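PDB 3H16: TIR protein, which is a bacterial member of the TIR-domain family, folded as a five-stranded parallel beta-sheet with helices packed on both sides. Local coordinates for residues B[40-45]-B[139-144]; B[55-60]-B[64-69]; B[96-101]-B[126-131]. All blocks are in the same frame, centred on the assembly; numbering follows the deposited sequence.

Contact 1. Residues B[40-45]-B[139-144]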
loop_
_atom_site.group_PDB
_atom_site.type_symbol
_atom_site.label_atom_id
_atom_site.label_comp_id
_atom_site.label_asym_id
_atom_site.label_seq_id
_atom_site.Cartn_x
_atom_site.Cartn_y
_atom_site.Cartn_z
ATOM N N ALA B 40 -18.118 -6.870 8.003
ATOM C CA ALA B 40 -17.778 -7.387 9.329
ATOM C C ALA B 40 -17.846 -8.905 9.356
ATOM O O ALA B 40 -16.975 -9.560 9.923
ATOM C CB ALA B 40 -18.724 -6.809 10.378
ATOM N N HIS B 41 -18.890 -9.455 8.746
ATOM C CA HIS B 41 -19.071 -10.899 8.689
ATOM C C HIS B 41 -17.882 -11.515 7.950
ATOM O O HIS B 41 -17.189 -12.394 8.484
ATOM C CB HIS B 41 -20.375 -11.241 7.957
ATOM C CG HIS B 41 -20.763 -12.684 8.055
ATOM N ND1 HIS B 41 -21.200 -13.258 9.229
ATOM C CD2 HIS B 41 -20.763 -13.672 7.130
ATOM C CE1 HIS B 41 -21.452 -14.538 9.023
ATOM N NE2 HIS B 41 -21.195 -14.815 7.758
ATOM N N THR B 42 -17.642 -11.029 6.731
ATOM C CA THR B 42 -16.544 -11.510 5.898
ATOM C C THR B 42 -15.193 -11.442 6.596
ATOM O O THR B 42 -14.396 -12.370 6.489
ATOM C CB THR B 42 -16.459 -10.718 4.603
ATOM O OG1 THR B 42 -17.733 -10.756 3.956
ATOM C CG2 THR B 42 -15.408 -11.315 3.681
ATOM N N LEU B 43 -14.932 -10.345 7.298
ATOM C CA LEU B 43 -13.682 -10.192 8.022
ATOM C C LEU B 43 -13.551 -11.207 9.163
ATOM O O LEU B 43 -12.496 -11.823 9.334
ATOM C CB LEU B 43 -13.576 -8.778 8.584
ATOM C CG LEU B 43 -12.887 -7.698 7.750
ATOM C CD1 LEU B 43 -13.062 -6.347 8.444
ATOM C CD2 LEU B 43 -11.411 -8.029 7.596
ATOM N N ARG B 44 -14.611 -11.383 9.950
ATOM C CA ARG B 44 -14.571 -12.339 11.061
ATOM C C ARG B 44 -14.403 -13.766 10.542
ATOM O O ARG B 44 -13.669 -14.566 11.122
ATOM C CB ARG B 44 -15.842 -12.242 11.904
ATOM C CG ARG B 44 -15.981 -10.930 12.630
ATOM C CD ARG B 44 -17.225 -10.898 13.483
ATOM N NE ARG B 44 -17.514 -9.542 13.936
ATOM C CZ ARG B 44 -18.591 -9.198 14.633
ATOM N NH1 ARG B 44 -19.491 -10.114 14.967
ATOM N NH2 ARG B 44 -18.776 -7.933 14.985
ATOM N N ALA B 45 -15.091 -14.074 9.447
ATOM C CA ALA B 45 -15.002 -15.390 8.828
ATOM C C ALA B 45 -13.561 -15.651 8.435
ATOM O O ALA B 45 -13.138 -16.803 8.362
ATOM C CB ALA B 45 -15.888 -15.454 7.591
ATOM N N LYS B 139 -12.052 -3.667 -6.160
ATOM C CA LYS B 139 -11.818 -4.945 -5.515
ATOM C C LYS B 139 -13.104 -5.392 -4.851
ATOM O O LYS B 139 -13.892 -4.563 -4.387
ATOM C CB LYS B 139 -10.709 -4.834 -4.469
ATOM C CG LYS B 139 -9.332 -4.659 -5.069
ATOM C CD LYS B 139 -8.242 -4.918 -4.047
ATOM C CE LYS B 139 -6.873 -4.874 -4.716
ATOM N NZ LYS B 139 -5.755 -5.118 -3.763
ATOM N N SER B 140 -13.335 -6.698 -4.831
ATOM C CA SER B 140 -14.527 -7.231 -4.184
ATOM C C SER B 140 -14.272 -7.137 -2.676
ATOM O O SER B 140 -13.142 -6.864 -2.251
ATOM C CB SER B 140 -14.740 -8.691 -4.585
ATOM O OG SER B 140 -13.588 -9.449 -4.267
ATOM N N VAL B 141 -15.299 -7.344 -1.862
ATOM C CA VAL B 141 -15.076 -7.286 -0.431
ATOM C C VAL B 141 -14.091 -8.371 -0.007
ATOM O O VAL B 141 -13.301 -8.172 0.919
ATOM C CB VAL B 141 -16.365 -7.469 0.340
ATOM C CG1 VAL B 141 -16.082 -7.398 1.845
ATOM C CG2 VAL B 141 -17.354 -6.397 -0.083
ATOM N N ASP B 142 -14.126 -9.512 -0.691
ATOM C CA ASP B 142 -13.215 -10.603 -0.361
ATOM C C ASP B 142 -11.764 -10.215 -0.597
ATOM O O ASP B 142 -10.900 -10.449 0.251
ATOM C CB ASP B 142 -13.544 -11.850 -1.181
ATOM C CG ASP B 142 -14.888 -12.434 -0.823
ATOM O OD1 ASP B 142 -15.116 -12.682 0.372
ATOM O OD2 ASP B 142 -15.716 -12.639 -1.732
ATOM N N GLU B 143 -11.499 -9.623 -1.751
ATOM C CA GLU B 143 -10.146 -9.213 -2.077
ATOM C C GLU B 143 -9.678 -8.202 -1.049
ATOM O O GLU B 143 -8.557 -8.299 -0.550
ATOM C CB GLU B 143 -10.088 -8.627 -3.488
ATOM C CG GLU B 143 -10.232 -9.669 -4.583
ATOM C CD GLU B 143 -10.455 -9.052 -5.958
ATOM O OE1 GLU B 143 -11.582 -8.580 -6.235
ATOM O OE2 GLU B 143 -9.500 -9.037 -6.762
ATOM N N ILE B 144 -10.543 -7.246 -0.716
ATOM C CA ILE B 144 -10.188 -6.237 0.279
ATOM C C ILE B 144 -9.926 -6.912 1.632
ATOM O O ILE B 144 -8.986 -6.549 2.341
ATOM C CB ILE B 144 -11.304 -5.175 0.457
ATOM C CG1 ILE B 144 -11.461 -4.358 -0.825
ATOM C CG2 ILE B 144 -10.953 -4.246 1.607
ATOM C CD1 ILE B 144 -12.592 -3.339 -0.780
#
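The carboxylate of Asp142 is the flat group that reaches toward the neighbouring helix, and what it meets there is a methyl: OD1 lies 3.6 Å from Thr42 CG2, with the two side chains crossing at about a right angle. A second carboxylate, that of Glu143, is turned back on its own segment. Its OE1 takes two donors, the hydroxyl Ser140 OG on the anti lone pair at 2.9 Å and, also on the anti side but 35° out of the carboxylate plane, the amide Ser140 N at the same distance. That amide bond is nearly straight (174°). The return bond, Glu143 N to Ser140 OG at 3.3 Å, completes a capping box, with Ser140 as N-cap of helix 141-153; two donors of Ser140 thus grip the same oxygen, which helps hold the carboxylate in place.

Between the helices themselves no hydrogen bond forms. Thr42 places CG2 anti to its backbone N, toward Asp142, while OG1 sits beside that N and bonds to Ala38 O one turn earlier; the hydroxyl is thus satisfied within helix 32-45 and offers Val141 CG1 only a loose contact of 4.3 Å. Just 99 Å² is buried. Further along helix 141-153, Thr42 and Leu43 touch Val145, and Leu43 also reaches Leu148. The contact illustrates how a flavodoxin-like TIR fold, with strand order 2-1-3-4-5, brings its first helix and its C-terminal helix together as neighbours in one layer beside the parallel sheet.

Contact 2. Residues B[55-60]-B[64-69]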
loop_
_atom_site.group_PDB
_atom_site.type_symbol
_atom_site.label_atom_id
_atom_site.label_comp_id
_atom_site.label_asym_id
_atom_site.label_seq_id
_atom_site.Cartn_x
_atom_site.Cartn_y
_atom_site.Cartn_z
ATOM N N PHE B 55 -19.806 2.409 16.705
ATOM C CA PHE B 55 -19.005 3.267 15.855
ATOM C C PHE B 55 -19.787 3.861 14.693
ATOM O O PHE B 55 -19.193 4.377 13.738
ATOM C CB PHE B 55 -17.792 2.495 15.345
ATOM C CG PHE B 55 -16.798 2.168 16.420
ATOM C CD1 PHE B 55 -15.911 3.135 16.883
ATOM C CD2 PHE B 55 -16.761 0.897 16.992
ATOM C CE1 PHE B 55 -15.001 2.846 17.899
ATOM C CE2 PHE B 55 -15.851 0.596 18.018
ATOM C CZ PHE B 55 -14.974 1.572 18.468
ATOM N N SER B 56 -21.115 3.789 14.774
ATOM C CA SER B 56 -21.972 4.373 13.744
ATOM C C SER B 56 -21.944 5.871 14.008
ATOM O O SER B 56 -21.965 6.302 15.159
ATOM C CB SER B 56 -23.400 3.868 13.877
ATOM O OG SER B 56 -23.421 2.459 13.913
ATOM N N LEU B 57 -21.894 6.669 12.952
ATOM C CA LEU B 57 -21.847 8.106 13.133
ATOM C C LEU B 57 -23.091 8.846 12.636
ATOM O O LEU B 57 -23.761 8.420 11.684
ATOM C CB LEU B 57 -20.585 8.642 12.461
ATOM C CG LEU B 57 -19.304 8.021 13.049
ATOM C CD1 LEU B 57 -18.113 8.338 12.164
ATOM C CD2 LEU B 57 -19.078 8.541 14.464
ATOM N N ARG B 58 -23.389 9.956 13.309
ATOM C CA ARG B 58 -24.526 10.819 12.994
ATOM C C ARG B 58 -24.042 12.274 13.017
ATOM O O ARG B 58 -23.110 12.608 13.752
ATOM C CB ARG B 58 -25.633 10.608 14.025
ATOM C CG ARG B 58 -26.058 9.150 14.143
ATOM C CD ARG B 58 -27.096 8.945 15.230
ATOM N NE ARG B 58 -26.601 9.326 16.547
ATOM C CZ ARG B 58 -27.329 9.267 17.657
ATOM N NH1 ARG B 58 -28.587 8.842 17.608
ATOM N NH2 ARG B 58 -26.801 9.631 18.819
ATOM N N PRO B 59 -24.679 13.160 12.222
ATOM C CA PRO B 59 -24.276 14.569 12.174
ATOM C C PRO B 59 -24.065 15.098 13.572
ATOM O O PRO B 59 -24.908 14.894 14.434
ATOM C CB PRO B 59 -25.457 15.250 11.485
ATOM C CG PRO B 59 -26.023 14.171 10.620
ATOM C CD PRO B 59 -25.972 12.972 11.541
ATOM N N GLY B 60 -22.943 15.765 13.806
ATOM C CA GLY B 60 -22.704 16.299 15.131
ATOM C C GLY B 60 -21.749 15.456 15.941
ATOM O O GLY B 60 -20.855 16.000 16.593
ATOM N N ARG B 64 -13.664 12.668 15.934
ATOM C CA ARG B 64 -12.454 12.796 16.740
ATOM C C ARG B 64 -12.382 11.744 17.850
ATOM O O ARG B 64 -11.560 10.832 17.800
ATOM C CB ARG B 64 -12.397 14.197 17.367
ATOM C CG ARG B 64 -11.337 15.120 16.792
ATOM C CD ARG B 64 -9.943 14.555 17.022
ATOM N NE ARG B 64 -8.897 15.388 16.432
ATOM C CZ ARG B 64 -7.606 15.064 16.407
ATOM N NH1 ARG B 64 -7.195 13.920 16.940
ATOM N NH2 ARG B 64 -6.724 15.885 15.849
ATOM N N ARG B 65 -13.259 11.877 18.843
ATOM C CA ARG B 65 -13.288 10.971 19.985
ATOM C C ARG B 65 -13.560 9.533 19.600
ATOM O O ARG B 65 -13.008 8.612 20.203
ATOM C CB ARG B 65 -14.338 11.425 21.008
ATOM C CG ARG B 65 -14.045 12.777 21.643
ATOM C CD ARG B 65 -15.030 13.110 22.754
ATOM N NE ARG B 65 -14.775 14.434 23.315
ATOM C CZ ARG B 65 -14.976 15.576 22.662
ATOM N NH1 ARG B 65 -15.439 15.564 21.421
ATOM N NH2 ARG B 65 -14.703 16.732 23.249
ATOM N N SER B 66 -14.419 9.338 18.605
ATOM C CA SER B 66 -14.749 7.994 18.158
ATOM C C SER B 66 -13.494 7.257 17.701
ATOM O O SER B 66 -13.320 6.069 17.995
ATOM C CB SER B 66 -15.760 8.045 17.009
ATOM O OG SER B 66 -16.100 6.736 16.572
ATOM N N ILE B 67 -12.628 7.965 16.980
ATOM C CA ILE B 67 -11.392 7.387 16.473
ATOM C C ILE B 67 -10.443 7.057 17.617
ATOM O O ILE B 67 -9.834 5.987 17.632
ATOM C CB ILE B 67 -10.695 8.347 15.475
ATOM C CG1 ILE B 67 -11.548 8.500 14.216
ATOM C CG2 ILE B 67 -9.338 7.801 15.070
ATOM C CD1 ILE B 67 -11.650 7.240 13.384
ATOM N N ASP B 68 -10.314 7.973 18.576
ATOM C CA ASP B 68 -9.433 7.751 19.727
ATOM C C ASP B 68 -9.856 6.478 20.435
ATOM O O ASP B 68 -9.036 5.608 20.709
ATOM C CB ASP B 68 -9.515 8.923 20.709
ATOM C CG ASP B 68 -9.011 10.225 20.113
ATOM O OD1 ASP B 68 -7.831 10.282 19.710
ATOM O OD2 ASP B 68 -9.798 11.191 20.050
ATOM N N LYS B 69 -11.149 6.382 20.724
ATOM C CA LYS B 69 -11.719 5.220 21.390
ATOM C C LYS B 69 -11.371 3.961 20.609
ATOM O O LYS B 69 -10.761 3.036 21.151
ATOM C CB LYS B 69 -13.242 5.360 21.488
ATOM C CG LYS B 69 -13.949 4.156 22.102
ATOM C CD LYS B 69 -15.464 4.310 22.032
ATOM C CE LYS B 69 -16.185 3.052 22.494
ATOM N NZ LYS B 69 -17.659 3.144 22.263
HETATM O O HOH W 1 -16.726 5.847 13.828
#
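Ser66 meets the Phe55 ring at its edge with two oxygens. The hydroxyl OG lies near the ring plane, 3.6 Å from CD1, and the carbonyl Ser66 O lies in plane, 3.6 Å from CE1, so both are directed at the weakly positive C-H rim. The serine hydroxyl reaches across because OG stands anti to the backbone N (chi1 -179°), and there it also touches Leu57 CD2 at 4.1 Å.

No direct hydrogen bond joins strand and helix; one water does the work. It donates to Phe55 O at 2.9 Å and bonds to Ser66 OG at 3.0 Å, tying the end of the strand to the helix beside the aromatic ring. Lys69, extended throughout, runs past the ring with its CD 4.4 Å from Phe55 CE1. Its NZ stands 5.3 Å from the ring centroid, at most a weak cation-pi attraction, and it has a long, weak ion pair with Asp54.

Further out, Trp51 packs edge-to-face with Phe55 and Phe24 meets it at an inclined angle, while Leu57 is held by backbone bonds to His27 and Trp29 around the adjacent strand 21-28. Strand 50-57, the intervening turn and helix 63-73 make the first half of a beta-alpha-beta crossover to strand 74-81, and the turn probably corresponds to the BB loop of TIR domains.

Contact 3. Residues B[96-101]-B[126-131]; sequences DGLFQL and PTMADK
Met128, whose methyl touches both Leu98 and Phe99, sits in a short turn whose shortest sound polar bond runs from Asp130 N to Thr127 O, at 3.2 Å. The other backbone bonds of 126-131, Ala129 N to Pro126 O and Lys131 N to Met128 O, are weak, so only loosely bonded turns present the methionine. Its partner is equally irregular: residues 96-98 form a 3-10 segment, followed by a weak Gln100 N to Gly97 O bond. Polar groups do not bridge the two, and the close contacts are all between apolar side chains.

The thioether does the reaching. Met128 CG stands anti to its backbone N (chi1 -180°), after which the chain bends at both chi2 (68°) and chi3, and this hook carries CE into the angle between two side chains of the other segment. CE comes to 3.7 Å from Phe99 CE1 and 4.1 Å from Leu98 CD2; both side chains cross the methionine obliquely. Leu98 and Met128 are buried, and Phe99 is partly exposed. Thr127 and Lys131 add looser cover: Thr127 CB stays 4.7 Å from Phe99 CZ, and Lys131, extended as far as CE, passes with its CD 4.7 Å from Phe99 CD1. Together the segments bury 226 Å².

The methionine also packs on Leu81 of strand 74-81 and on Val121 of helix 118-124, and Leu98 reaches Val79 of the same strand as well as Leu63 and Ile67 of helix 63-73. Leu101 and Lys131 also pack on Asp119 of the second subunit. The contact thus joins the loop after helix 92-95 to helix 126-129, beside the C-terminal end of strand 74-81, the middle strand of the sheet, and close to the subunit boundary.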
loop_
_atom_site.group_PDB
_atom_site.type_symbol
_atom_site.label_atom_id
_atom_site.label_comp_id
_atom_site.label_asym_id
_atom_site.label_seq_id
_atom_site.Cartn_x
_atom_site.Cartn_y
_atom_site.Cartn_z
ATOM N N ASP B 96 -8.838 15.724 10.761
ATOM C CA ASP B 96 -7.402 15.655 11.051
ATOM C C ASP B 96 -6.841 14.387 11.707
ATOM O O ASP B 96 -5.747 13.940 11.354
ATOM C CB ASP B 96 -6.965 16.876 11.879
ATOM C CG ASP B 96 -7.039 18.187 11.091
ATOM O OD1 ASP B 96 -6.930 18.152 9.843
ATOM O OD2 ASP B 96 -7.189 19.255 11.727
ATOM N N GLY B 97 -7.563 13.811 12.661
ATOM C CA GLY B 97 -7.061 12.615 13.315
ATOM C C GLY B 97 -7.060 11.394 12.410
ATOM O O GLY B 97 -6.269 10.467 12.590
ATOM N N LEU B 98 -7.949 11.414 11.423
ATOM C CA LEU B 98 -8.122 10.321 10.476
ATOM C C LEU B 98 -6.937 10.085 9.543
ATOM O O LEU B 98 -6.994 9.218 8.672
ATOM C CB LEU B 98 -9.376 10.591 9.646
ATOM C CG LEU B 98 -10.226 9.416 9.171
ATOM C CD1 LEU B 98 -10.630 8.542 10.356
ATOM C CD2 LEU B 98 -11.461 9.957 8.472
ATOM N N PHE B 99 -5.862 10.842 9.717
ATOM C CA PHE B 99 -4.704 10.685 8.843
ATOM C C PHE B 99 -3.462 10.193 9.568
ATOM O O PHE B 99 -2.578 9.592 8.957
ATOM C CB PHE B 99 -4.376 12.014 8.154
ATOM C CG PHE B 99 -5.535 12.625 7.426
ATOM C CD1 PHE B 99 -6.214 11.908 6.447
ATOM C CD2 PHE B 99 -5.952 13.918 7.725
ATOM C CE1 PHE B 99 -7.295 12.472 5.774
ATOM C CE2 PHE B 99 -7.027 14.493 7.063
ATOM C CZ PHE B 99 -7.703 13.768 6.084
ATOM N N GLN B 100 -3.407 10.450 10.870
ATOM C CA GLN B 100 -2.268 10.072 11.693
ATOM C C GLN B 100 -1.484 8.865 11.175
ATOM O O GLN B 100 -2.057 7.837 10.801
ATOM C CB GLN B 100 -2.725 9.824 13.129
ATOM C CG GLN B 100 -1.591 9.838 14.130
ATOM C CD GLN B 100 -2.082 9.777 15.554
ATOM O OE1 GLN B 100 -2.728 8.808 15.960
ATOM N NE2 GLN B 100 -1.783 10.815 16.327
ATOM N N LEU B 101 -0.166 9.011 11.147
ATOM C CA LEU B 101 0.721 7.954 10.679
ATOM C C LEU B 101 1.586 7.423 11.823
ATOM O O LEU B 101 1.851 8.129 12.799
ATOM C CB LEU B 101 1.618 8.485 9.557
ATOM C CG LEU B 101 1.451 7.899 8.151
ATOM C CD1 LEU B 101 0.005 8.015 7.693
ATOM C CD2 LEU B 101 2.379 8.631 7.195
ATOM N N PRO B 126 -9.663 17.312 0.036
ATOM C CA PRO B 126 -8.596 17.256 -0.970
ATOM C C PRO B 126 -7.483 16.270 -0.621
ATOM O O PRO B 126 -7.086 15.451 -1.450
ATOM C CB PRO B 126 -8.087 18.693 -1.012
ATOM C CG PRO B 126 -9.313 19.495 -0.643
ATOM C CD PRO B 126 -9.895 18.700 0.482
ATOM N N THR B 127 -6.980 16.350 0.605
ATOM C CA THR B 127 -5.903 15.464 1.039
ATOM C C THR B 127 -6.305 13.990 0.924
ATOM O O THR B 127 -5.519 13.150 0.482
ATOM C CB THR B 127 -5.494 15.772 2.503
ATOM O OG1 THR B 127 -5.234 17.175 2.634
ATOM C CG2 THR B 127 -4.236 15.002 2.894
ATOM N N MET B 128 -7.538 13.690 1.311
ATOM C CA MET B 128 -8.059 12.328 1.272
ATOM C C MET B 128 -8.167 11.777 -0.152
ATOM O O MET B 128 -8.010 10.568 -0.381
ATOM C CB MET B 128 -9.438 12.296 1.940
ATOM C CG MET B 128 -10.098 10.930 1.978
ATOM S SD MET B 128 -9.257 9.767 3.075
ATOM C CE MET B 128 -10.021 10.183 4.652
ATOM N N ALA B 129 -8.428 12.669 -1.102
ATOM C CA ALA B 129 -8.594 12.279 -2.492
ATOM C C ALA B 129 -7.294 11.857 -3.161
ATOM O O ALA B 129 -7.308 11.274 -4.248
ATOM C CB ALA B 129 -9.239 13.415 -3.266
ATOM N N ASP B 130 -6.175 12.159 -2.514
ATOM C CA ASP B 130 -4.869 11.810 -3.048
ATOM C C ASP B 130 -4.182 10.712 -2.246
ATOM O O ASP B 130 -3.081 10.291 -2.582
ATOM C CB ASP B 130 -3.969 13.044 -3.093
ATOM C CG ASP B 130 -4.487 14.107 -4.037
ATOM O OD1 ASP B 130 -4.907 13.743 -5.158
ATOM O OD2 ASP B 130 -4.463 15.304 -3.665
ATOM N N LYS B 131 -4.820 10.252 -1.179
ATOM C CA LYS B 131 -4.241 9.195 -0.357
ATOM C C LYS B 131 -4.693 7.847 -0.925
ATOM O O LYS B 131 -5.881 7.585 -1.029
ATOM C CB LYS B 131 -4.708 9.358 1.093
ATOM C CG LYS B 131 -4.071 8.395 2.080
ATOM C CD LYS B 131 -4.578 8.651 3.498
ATOM C CE LYS B 131 -3.864 7.776 4.520
ATOM N NZ LYS B 131 -4.022 6.332 4.222
#

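In the fold
Along the chain, contact 1 closes a long loop inside which contacts 2 and 3 are both nested, and it lies across the chain's centre from them, about 23 Å away from each between centres. Nearest atoms are about 9 Å apart for contacts 1 and 2 and about 13 Å apart for contacts 1 and 3. Contacts 2 and 3 follow one another in sequence, with centres about 16 Å apart, yet they touch: Ile67 CD1 packs on Leu98 CD1 at 3.5 Å, so helix 63-73 serves both. Helix 32-45 and strand 50-57 follow each other in the chain and also pack together, although contacts 1 and 2 themselves do not touch.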